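Local atomic coordinates of oxaloacetate acetyl hydrolase (Cryphonectria parasitica, PDB entry 3LYE), a protein that belongs to the phosphoenolpyruvate phosphomutase family of TIM-barrel enzymes and is assembled from four copies of the same chain. Residues A38-E43 and F283-L288; A167-L172 and G195-F200; W216-N221 and M239-M244. All coordinates share one frame; numbering follows the deposited sequence.

Contact 1: A38-E43 and F283-L288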
loop_
_atom_site.group_PDB
_atom_site.type_symbol
_atom_site.label_atom_id
_atom_site.label_comp_id
_atom_site.label_asym_id
_atom_site.label_seq_id
_atom_site.Cartn_x
_atom_site.Cartn_y
_atom_site.Cartn_z
ATOM N N ALA A 38 -13.759 -7.502 -12.551
ATOM C CA ALA A 38 -12.973 -7.300 -13.757
ATOM C C ALA A 38 -12.725 -8.612 -14.510
ATOM O O ALA A 38 -12.873 -8.686 -15.741
ATOM C CB ALA A 38 -11.650 -6.636 -13.421
ATOM N N ARG A 39 -12.365 -9.661 -13.780
ATOM C CA ARG A 39 -12.112 -10.956 -14.417
ATOM C C ARG A 39 -13.383 -11.496 -15.082
ATOM O O ARG A 39 -13.312 -12.152 -16.111
ATOM C CB ARG A 39 -11.604 -11.956 -13.379
ATOM C CG ARG A 39 -10.151 -11.774 -12.974
ATOM C CD ARG A 39 -9.171 -12.128 -14.077
ATOM N NE ARG A 39 -7.848 -12.308 -13.498
ATOM C CZ ARG A 39 -6.776 -12.673 -14.182
ATOM N NH1 ARG A 39 -5.638 -12.821 -13.537
ATOM N NH2 ARG A 39 -6.851 -12.877 -15.490
ATOM N N THR A 40 -14.531 -11.212 -14.485
ATOM C CA THR A 40 -15.792 -11.693 -15.055
ATOM C C THR A 40 -16.078 -10.962 -16.377
ATOM O O THR A 40 -16.473 -11.559 -17.378
ATOM C CB THR A 40 -16.957 -11.573 -14.088
ATOM O OG1 THR A 40 -16.648 -12.276 -12.883
ATOM C CG2 THR A 40 -18.208 -12.208 -14.625
ATOM N N ALA A 41 -15.885 -9.654 -16.392
ATOM C CA ALA A 41 -16.078 -8.881 -17.618
ATOM C C ALA A 41 -15.127 -9.384 -18.707
ATOM O O ALA A 41 -15.477 -9.443 -19.878
ATOM C CB ALA A 41 -15.869 -7.422 -17.351
ATOM N N MET A 42 -13.907 -9.749 -18.311
ATOM C CA MET A 42 -12.902 -10.275 -19.245
ATOM C C MET A 42 -13.342 -11.630 -19.795
ATOM O O MET A 42 -13.256 -11.862 -20.993
ATOM C CB MET A 42 -11.536 -10.402 -18.570
ATOM C CG MET A 42 -10.937 -9.062 -18.204
ATOM S SD MET A 42 -9.603 -9.115 -16.967
ATOM C CE MET A 42 -8.282 -9.844 -17.886
ATOM N N GLU A 43 -13.838 -12.498 -18.923
ATOM C CA GLU A 43 -14.307 -13.823 -19.305
ATOM C C GLU A 43 -15.390 -13.702 -20.381
ATOM O O GLU A 43 -15.437 -14.491 -21.332
ATOM C CB GLU A 43 -14.991 -14.503 -18.085
ATOM C CG GLU A 43 -15.725 -15.815 -18.355
ATOM C CD GLU A 43 -16.558 -16.353 -17.179
ATOM O OE1 GLU A 43 -17.126 -17.466 -17.336
ATOM O OE2 GLU A 43 -16.661 -15.723 -16.120
ATOM N N PHE A 283 -11.456 -19.830 -9.400
ATOM C CA PHE A 283 -10.017 -19.698 -9.638
ATOM C C PHE A 283 -9.751 -19.584 -11.131
ATOM O O PHE A 283 -8.888 -18.820 -11.562
ATOM C CB PHE A 283 -9.234 -20.843 -9.036
ATOM C CG PHE A 283 -9.334 -20.934 -7.552
ATOM C CD1 PHE A 283 -9.505 -19.799 -6.764
ATOM C CD2 PHE A 283 -9.266 -22.165 -6.923
ATOM C CE1 PHE A 283 -9.642 -19.915 -5.383
ATOM C CE2 PHE A 283 -9.376 -22.275 -5.528
ATOM C CZ PHE A 283 -9.573 -21.151 -4.772
ATOM N N GLU A 284 -10.482 -20.359 -11.926
ATOM C CA GLU A 284 -10.310 -20.302 -13.367
ATOM C C GLU A 284 -10.675 -18.895 -13.888
ATOM O O GLU A 284 -9.992 -18.340 -14.735
ATOM C CB GLU A 284 -11.146 -21.395 -14.052
ATOM C CG GLU A 284 -10.632 -22.807 -13.792
ATOM C CD GLU A 284 -11.585 -23.905 -14.223
ATOM O OE1 GLU A 284 -11.095 -25.048 -14.380
ATOM O OE2 GLU A 284 -12.807 -23.644 -14.360
ATOM N N VAL A 285 -11.750 -18.325 -13.360
ATOM C CA VAL A 285 -12.153 -16.991 -13.793
ATOM C C VAL A 285 -11.036 -16.022 -13.411
ATOM O O VAL A 285 -10.688 -15.118 -14.155
ATOM C CB VAL A 285 -13.481 -16.580 -13.104
ATOM C CG1 VAL A 285 -13.748 -15.064 -13.185
ATOM C CG2 VAL A 285 -14.658 -17.416 -13.640
ATOM N N CYS A 286 -10.409 -16.270 -12.274
ATOM C CA CYS A 286 -9.347 -15.423 -11.767
ATOM C C CYS A 286 -7.922 -15.770 -12.182
ATOM O O CYS A 286 -6.986 -15.491 -11.435
ATOM C CB CYS A 286 -9.491 -15.240 -10.247
ATOM S SG CYS A 286 -10.994 -14.365 -9.751
ATOM N N GLY A 287 -7.746 -16.376 -13.337
ATOM C CA GLY A 287 -6.408 -16.650 -13.826
ATOM C C GLY A 287 -5.668 -17.898 -13.470
ATOM O O GLY A 287 -4.443 -17.955 -13.607
ATOM N N LEU A 288 -6.403 -18.943 -13.122
ATOM C CA LEU A 288 -5.728 -20.184 -12.757
ATOM C C LEU A 288 -4.938 -20.756 -13.900
ATOM O O LEU A 288 -3.820 -21.210 -13.703
ATOM C CB LEU A 288 -6.759 -21.206 -12.280
ATOM C CG LEU A 288 -6.168 -22.571 -11.900
ATOM C CD1 LEU A 288 -5.238 -22.446 -10.725
ATOM C CD2 LEU A 288 -7.323 -23.525 -11.567
HETATM O O HOH W 1 -11.568 -14.116 -16.550
#
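Arg39 lies across the end of helix 279-285, its aliphatic part against Val285 and its guanidinium over the turn that follows. That turn is a Schellman motif: Gly287, with phi 88°, is the C-prime residue, Leu288 N bonds to Phe283 O, and Gly287 N bonds to Glu284 O. The chain of Arg39 bends at chi2 (-69°), which carries CD to 3.4 Å from Val285 O before the guanidinium runs on over the next peptide. Gly287 N sits 3.9 Å from the guanidinium plane of Arg39, above its centre, and Cys286 C lies nearer the rim of the same face. The contact here is flat packing on a peptide; the N-H of NE points instead to Gly62 O of the second subunit.

Val285 spreads its two methyls over helix 35-43. Its CG1 meets Arg39 CB at 3.8 Å, and its CG2 comes within 3.6 Å of Glu43 OE2. Glu43 runs extended past it to helix 251-268 of the second subunit, where OE2 hydrogen-bonds to Tyr255 OH and OE1 forms a salt bridge with Arg259 NH1. This helix follows the last barrel strand, and its packing here is consistent with the helix-swapped dimers of the family. Between the backbones one water donates to both sides, at 2.7 Å from Arg39 O and 2.7 Å from Val285 O.

Contact 2: A167-L172 and G195-F200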
loop_
_atom_site.group_PDB
_atom_site.type_symbol
_atom_site.label_atom_id
_atom_site.label_comp_id
_atom_site.label_asym_id
_atom_site.label_seq_id
_atom_site.Cartn_x
_atom_site.Cartn_y
_atom_site.Cartn_z
ATOM N N ALA A 167 -12.981 14.687 -20.492
ATOM C CA ALA A 167 -13.341 15.864 -19.729
ATOM C C ALA A 167 -14.777 15.731 -19.282
ATOM O O ALA A 167 -15.682 15.755 -20.106
ATOM C CB ALA A 167 -13.173 17.142 -20.560
ATOM N N ARG A 168 -14.974 15.613 -17.983
ATOM C CA ARG A 168 -16.308 15.495 -17.398
ATOM C C ARG A 168 -16.749 16.805 -16.757
ATOM O O ARG A 168 -15.949 17.471 -16.101
ATOM C CB ARG A 168 -16.298 14.419 -16.293
ATOM C CG ARG A 168 -17.534 14.432 -15.388
ATOM C CD ARG A 168 -17.548 13.233 -14.484
ATOM N NE ARG A 168 -18.421 13.471 -13.354
ATOM C CZ ARG A 168 -18.800 12.531 -12.501
ATOM N NH1 ARG A 168 -18.427 11.276 -12.685
ATOM N NH2 ARG A 168 -19.574 12.839 -11.473
ATOM N N THR A 169 -18.018 17.156 -16.972
ATOM C CA THR A 169 -18.583 18.336 -16.365
ATOM C C THR A 169 -19.827 17.889 -15.607
ATOM O O THR A 169 -20.698 17.183 -16.126
ATOM C CB THR A 169 -18.913 19.525 -17.302
ATOM O OG1 THR A 169 -19.489 20.580 -16.519
ATOM C CG2 THR A 169 -19.855 19.175 -18.379
ATOM N N ASP A 170 -19.875 18.351 -14.376
ATOM C CA ASP A 170 -20.963 18.098 -13.453
ATOM C C ASP A 170 -21.760 19.391 -13.267
ATOM O O ASP A 170 -22.521 19.511 -12.319
ATOM C CB ASP A 170 -20.377 17.706 -12.107
ATOM C CG ASP A 170 -19.917 16.278 -12.082
ATOM O OD1 ASP A 170 -20.794 15.403 -12.058
ATOM O OD2 ASP A 170 -18.699 16.030 -12.089
ATOM N N ALA A 171 -21.611 20.339 -14.191
ATOM C CA ALA A 171 -22.305 21.624 -14.100
ATOM C C ALA A 171 -23.788 21.691 -14.494
ATOM O O ALA A 171 -24.418 22.723 -14.274
ATOM C CB ALA A 171 -21.549 22.662 -14.946
ATOM N N LEU A 172 -24.360 20.640 -15.064
ATOM C CA LEU A 172 -25.766 20.708 -15.472
ATOM C C LEU A 172 -26.775 21.172 -14.437
ATOM O O LEU A 172 -27.552 22.080 -14.700
ATOM C CB LEU A 172 -26.226 19.381 -16.068
ATOM C CG LEU A 172 -27.598 19.403 -16.738
ATOM C CD1 LEU A 172 -27.599 20.230 -18.016
ATOM C CD2 LEU A 172 -28.028 17.987 -17.041
ATOM N N GLY A 195 -15.600 14.127 -24.355
ATOM C CA GLY A 195 -16.339 14.879 -23.375
ATOM C C GLY A 195 -17.395 14.003 -22.691
ATOM O O GLY A 195 -17.865 13.005 -23.247
ATOM N N LEU A 196 -17.710 14.349 -21.453
ATOM C CA LEU A 196 -18.704 13.645 -20.655
ATOM C C LEU A 196 -19.550 14.676 -19.914
ATOM O O LEU A 196 -19.069 15.389 -19.042
ATOM C CB LEU A 196 -18.032 12.690 -19.654
ATOM C CG LEU A 196 -18.846 12.161 -18.462
ATOM C CD1 LEU A 196 -20.193 11.653 -18.859
ATOM C CD2 LEU A 196 -18.013 11.085 -17.741
ATOM N N LEU A 197 -20.805 14.799 -20.342
ATOM C CA LEU A 197 -21.767 15.688 -19.718
ATOM C C LEU A 197 -22.486 14.690 -18.780
ATOM O O LEU A 197 -23.222 13.818 -19.225
ATOM C CB LEU A 197 -22.681 16.331 -20.758
ATOM C CG LEU A 197 -23.472 17.548 -20.264
ATOM C CD1 LEU A 197 -24.075 18.328 -21.412
ATOM C CD2 LEU A 197 -24.555 17.139 -19.271
ATOM N N GLU A 198 -22.240 14.832 -17.494
ATOM C CA GLU A 198 -22.821 13.936 -16.463
ATOM C C GLU A 198 -24.223 14.271 -16.047
ATOM O O GLU A 198 -24.595 15.417 -15.887
ATOM C CB GLU A 198 -21.958 14.019 -15.198
ATOM C CG GLU A 198 -22.361 13.160 -13.991
ATOM C CD GLU A 198 -22.226 11.670 -14.241
ATOM O OE1 GLU A 198 -21.404 11.279 -15.096
ATOM O OE2 GLU A 198 -22.942 10.898 -13.567
ATOM N N GLY A 199 -25.023 13.242 -15.890
ATOM C CA GLY A 199 -26.379 13.441 -15.438
ATOM C C GLY A 199 -27.445 14.038 -16.315
ATOM O O GLY A 199 -28.213 14.895 -15.853
ATOM N N PHE A 200 -27.564 13.562 -17.542
ATOM C CA PHE A 200 -28.586 14.087 -18.425
ATOM C C PHE A 200 -29.951 13.897 -17.757
ATOM O O PHE A 200 -30.189 12.900 -17.048
ATOM C CB PHE A 200 -28.607 13.332 -19.745
ATOM C CG PHE A 200 -27.421 13.599 -20.622
ATOM C CD1 PHE A 200 -27.250 14.836 -21.193
ATOM C CD2 PHE A 200 -26.503 12.610 -20.905
ATOM C CE1 PHE A 200 -26.174 15.101 -22.021
ATOM C CE2 PHE A 200 -25.415 12.870 -21.727
ATOM C CZ PHE A 200 -25.256 14.114 -22.291
HETATM O O HOH W 2 -18.713 9.644 -14.883
HETATM O O HOH W 3 -23.421 17.810 -15.627
#
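The Arg168 guanidinium carries the Glu198 carboxylate over one face and the Asp170 carboxylate at its edge. The stacked planes of Arg168 and Glu198 are 16° apart, with Glu198 OE1 offset toward the rim, 3.8 Å from Arg168 NH1. No N-H points at that oxygen, so this long salt bridge rests on charge alone. A water that holds weakly to NH1 donates to OE1, and Asn221 ND2 also binds OE1. Asp170 is gripped side-on: Arg168 NE reaches Asp170 OD2 at 2.9 Å, and Arg168 NH2 reaches Asp170 OD1 at 2.9 Å on its syn lone pair. OD1 has a second cationic partner in Lys137. The extended chain of Arg168, with CG anti to the backbone N (chi1 166°), runs beside Leu196 in the same direction, and its CD touches Leu196 CD2 at 3.9 Å.

The strands that carry these groups, 164-169 and 194-197, run parallel as neighbours in the TIM barrel, joined by a beta-alpha-beta crossover through helix 177-189. Leu196 is held at both ends, its N to Ala167 O and its O by Thr169 N at 2.9 Å; Glu198 N then bonds to Thr169 O. The network lies at the C-terminal ends of the strands, where active sites of this fold are found, and a calcium ion is bound about 5 Å from the Arg168 side chain.

On the face of Thr169 and Leu197, Thr169 OG1 accepts from Ala171 N in an ST turn and bonds to Asp124. Leu172 lays CD2 against Leu197 CD2 and comes within 3.3 Å of Gly199 O. A water joins Thr169 O, Glu198 O and Leu172 N, donating to Glu198 O at 2.7 Å.

Contact 3: W216-N221 and M239-M244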
loop_
_atom_site.group_PDB
_atom_site.type_symbol
_atom_site.label_atom_id
_atom_site.label_comp_id
_atom_site.label_asym_id
_atom_site.label_seq_id
_atom_site.Cartn_x
_atom_site.Cartn_y
_atom_site.Cartn_z
ATOM N N TRP A 216 -16.555 16.012 -32.146
ATOM C CA TRP A 216 -15.741 15.626 -30.992
ATOM C C TRP A 216 -16.548 14.575 -30.254
ATOM O O TRP A 216 -17.714 14.800 -29.939
ATOM C CB TRP A 216 -15.448 16.849 -30.153
ATOM C CG TRP A 216 -14.464 16.682 -29.043
ATOM C CD1 TRP A 216 -13.152 16.348 -29.151
ATOM C CD2 TRP A 216 -14.708 16.909 -27.664
ATOM N NE1 TRP A 216 -12.560 16.338 -27.914
ATOM C CE2 TRP A 216 -13.497 16.686 -26.981
ATOM C CE3 TRP A 216 -15.843 17.278 -26.933
ATOM C CZ2 TRP A 216 -13.380 16.840 -25.611
ATOM C CZ3 TRP A 216 -15.725 17.470 -25.599
ATOM C CH2 TRP A 216 -14.507 17.211 -24.925
ATOM N N PRO A 217 -15.918 13.440 -29.904
ATOM C CA PRO A 217 -16.670 12.376 -29.240
ATOM C C PRO A 217 -17.069 12.567 -27.808
ATOM O O PRO A 217 -16.351 13.189 -27.023
ATOM C CB PRO A 217 -15.716 11.180 -29.322
ATOM C CG PRO A 217 -14.370 11.728 -29.503
ATOM C CD PRO A 217 -14.494 13.112 -30.067
ATOM N N LEU A 218 -18.260 12.064 -27.501
ATOM C CA LEU A 218 -18.807 12.110 -26.151
ATOM C C LEU A 218 -18.947 10.683 -25.617
ATOM O O LEU A 218 -19.135 9.700 -26.354
ATOM C CB LEU A 218 -20.181 12.769 -26.072
ATOM C CG LEU A 218 -20.273 14.230 -26.508
ATOM C CD1 LEU A 218 -21.609 14.806 -26.043
ATOM C CD2 LEU A 218 -19.105 15.006 -25.962
ATOM N N LEU A 219 -18.940 10.631 -24.299
ATOM C CA LEU A 219 -19.075 9.427 -23.517
ATOM C C LEU A 219 -20.353 9.624 -22.675
ATOM O O LEU A 219 -20.578 10.673 -22.070
ATOM C CB LEU A 219 -17.835 9.266 -22.642
ATOM C CG LEU A 219 -17.774 8.097 -21.663
ATOM C CD1 LEU A 219 -16.339 7.818 -21.238
ATOM C CD2 LEU A 219 -18.635 8.358 -20.420
ATOM N N LEU A 220 -21.165 8.580 -22.624
ATOM C CA LEU A 220 -22.408 8.538 -21.871
ATOM C C LEU A 220 -22.198 7.680 -20.624
ATOM O O LEU A 220 -21.802 6.536 -20.728
ATOM C CB LEU A 220 -23.526 7.905 -22.716
ATOM C CG LEU A 220 -24.872 7.735 -22.032
ATOM C CD1 LEU A 220 -25.446 9.060 -21.592
ATOM C CD2 LEU A 220 -25.830 7.023 -22.938
ATOM N N ASN A 221 -22.451 8.237 -19.452
ATOM C CA ASN A 221 -22.330 7.498 -18.206
ATOM C C ASN A 221 -23.705 7.057 -17.734
ATOM O O ASN A 221 -24.529 7.881 -17.350
ATOM C CB ASN A 221 -21.705 8.346 -17.129
ATOM C CG ASN A 221 -21.615 7.617 -15.798
ATOM O OD1 ASN A 221 -21.589 6.383 -15.723
ATOM N ND2 ASN A 221 -21.590 8.384 -14.735
ATOM N N MET A 239 -27.789 7.790 -30.995
ATOM C CA MET A 239 -27.662 9.197 -30.563
ATOM C C MET A 239 -26.297 9.750 -30.989
ATOM O O MET A 239 -26.109 10.966 -31.025
ATOM C CB MET A 239 -27.716 9.320 -29.024
ATOM C CG MET A 239 -29.132 9.329 -28.420
ATOM S SD MET A 239 -29.123 9.450 -26.604
ATOM C CE MET A 239 -28.095 8.106 -26.057
ATOM N N GLY A 240 -25.335 8.862 -31.248
ATOM C CA GLY A 240 -23.995 9.256 -31.666
ATOM C C GLY A 240 -22.869 9.196 -30.644
ATOM O O GLY A 240 -21.769 9.645 -30.931
ATOM N N PHE A 241 -23.148 8.705 -29.451
ATOM C CA PHE A 241 -22.120 8.600 -28.426
ATOM C C PHE A 241 -21.049 7.626 -28.909
ATOM O O PHE A 241 -21.346 6.709 -29.665
ATOM C CB PHE A 241 -22.735 8.102 -27.105
ATOM C CG PHE A 241 -23.488 9.166 -26.341
ATOM C CD1 PHE A 241 -22.804 10.098 -25.584
ATOM C CD2 PHE A 241 -24.867 9.226 -26.378
ATOM C CE1 PHE A 241 -23.467 11.088 -24.917
ATOM C CE2 PHE A 241 -25.549 10.202 -25.683
ATOM C CZ PHE A 241 -24.852 11.129 -24.953
ATOM N N ARG A 242 -19.806 7.804 -28.460
ATOM C CA ARG A 242 -18.719 6.904 -28.862
ATOM C C ARG A 242 -18.305 5.945 -27.753
ATOM O O ARG A 242 -17.710 4.930 -28.039
ATOM C CB ARG A 242 -17.506 7.669 -29.383
ATOM C CG ARG A 242 -17.785 8.326 -30.729
ATOM C CD ARG A 242 -18.232 7.340 -31.847
ATOM N NE ARG A 242 -17.475 6.117 -31.820
ATOM C CZ ARG A 242 -16.174 5.998 -32.061
ATOM N NH1 ARG A 242 -15.469 7.061 -32.450
ATOM N NH2 ARG A 242 -15.575 4.810 -31.891
ATOM N N ILE A 243 -18.553 6.318 -26.505
ATOM C CA ILE A 243 -18.229 5.445 -25.383
ATOM C C ILE A 243 -19.420 5.476 -24.432
ATOM O O ILE A 243 -20.055 6.514 -24.285
ATOM C CB ILE A 243 -16.964 5.881 -24.597
ATOM C CG1 ILE A 243 -15.784 6.074 -25.559
ATOM C CG2 ILE A 243 -16.637 4.894 -23.447
ATOM C CD1 ILE A 243 -14.523 6.657 -24.889
ATOM N N MET A 244 -19.717 4.347 -23.780
ATOM C CA MET A 244 -20.810 4.291 -22.818
ATOM C C MET A 244 -20.267 3.446 -21.665
ATOM O O MET A 244 -19.834 2.312 -21.861
ATOM C CB MET A 244 -22.062 3.662 -23.399
ATOM C CG MET A 244 -23.245 3.689 -22.485
ATOM S SD MET A 244 -24.702 3.183 -23.409
ATOM C CE MET A 244 -26.001 3.311 -22.182
HETATM O O HOH W 4 -20.147 11.608 -29.620
#
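Leu219 and Leu220 pair in parallel with Ile243 and Met244, Leu220 N bonding to Ile243 O at 2.9 Å, while one residue earlier Leu218 O takes Arg242 N at 2.9 Å and, weakly, Ile243 N. A water bridges the approach to the strands, accepting from Leu218 N and donating to Gly240 O, in the Schellman turn that ends helix 233-239.

The Phe241 ring packs against both Leu218 and Leu220. Leu220 CB stands over the middle of its ring, 3.8 Å from the centroid and 13° off the normal, a CH-pi contact over the face. Leu218 approaches the same ring differently, its CB resting against CD1 at 3.8 Å and its carbonyl O lying at the ring edge. CG of Phe241 is anti to its own carbonyl carbon (chi1 -77°), which turns the ring onto the 216-221 segment, where Ala206 and Val210 of helix 203-213 also pack on it. Farther along, the isobutyl end of Leu220 meets two methionine methyls: its CD2 lies 3.8 Å from Met244 CE and 4.0 Å from Met239 CE. Met244, extended throughout, lies alongside Leu220, whereas Met239 crosses it at about a right angle.

On the other face of the sheet Leu219 CD1 touches Ile243 CG2 at 3.7 Å, with Leu196 and Ile245 beside Leu219. Ahead of the paired residues, Pro217 CB packs on the bent stem of Arg242, whose guanidinium turns away to the carbonyls of Leu19, Leu20 and Glu25. Strand 219-223, helix 233-239 and strand 243-247 thus form a beta-alpha-beta unit, with Leu219 and Ile243 facing the barrel interior and Leu220 and Met244 the helical layer, as in a TIM barrel.

Contacts 2 and 3 are neighbours in the barrel, with centres 11 Å apart, and follow one another along the chain. They meet where strand 194-197 runs beside strand 219-223: Gly195 O lies 2.8 Å from Leu219 N, a probable hydrogen bond that joins the two outermost strands of the chain's sheet and so closes the barrel. Contact 1 encloses both in sequence, bringing helix 35-43, after the first barrel strand, to the C-terminal helices. Its centre is about 32 Å from that of contact 2, on the opposite side of the chain's centre, and 28 Å from that of contact 3. Contacts 2 and 3 lie between barrel strands, whereas contact 1 joins a helix that packs on the barrel to the C-terminal helices, beside the second subunit.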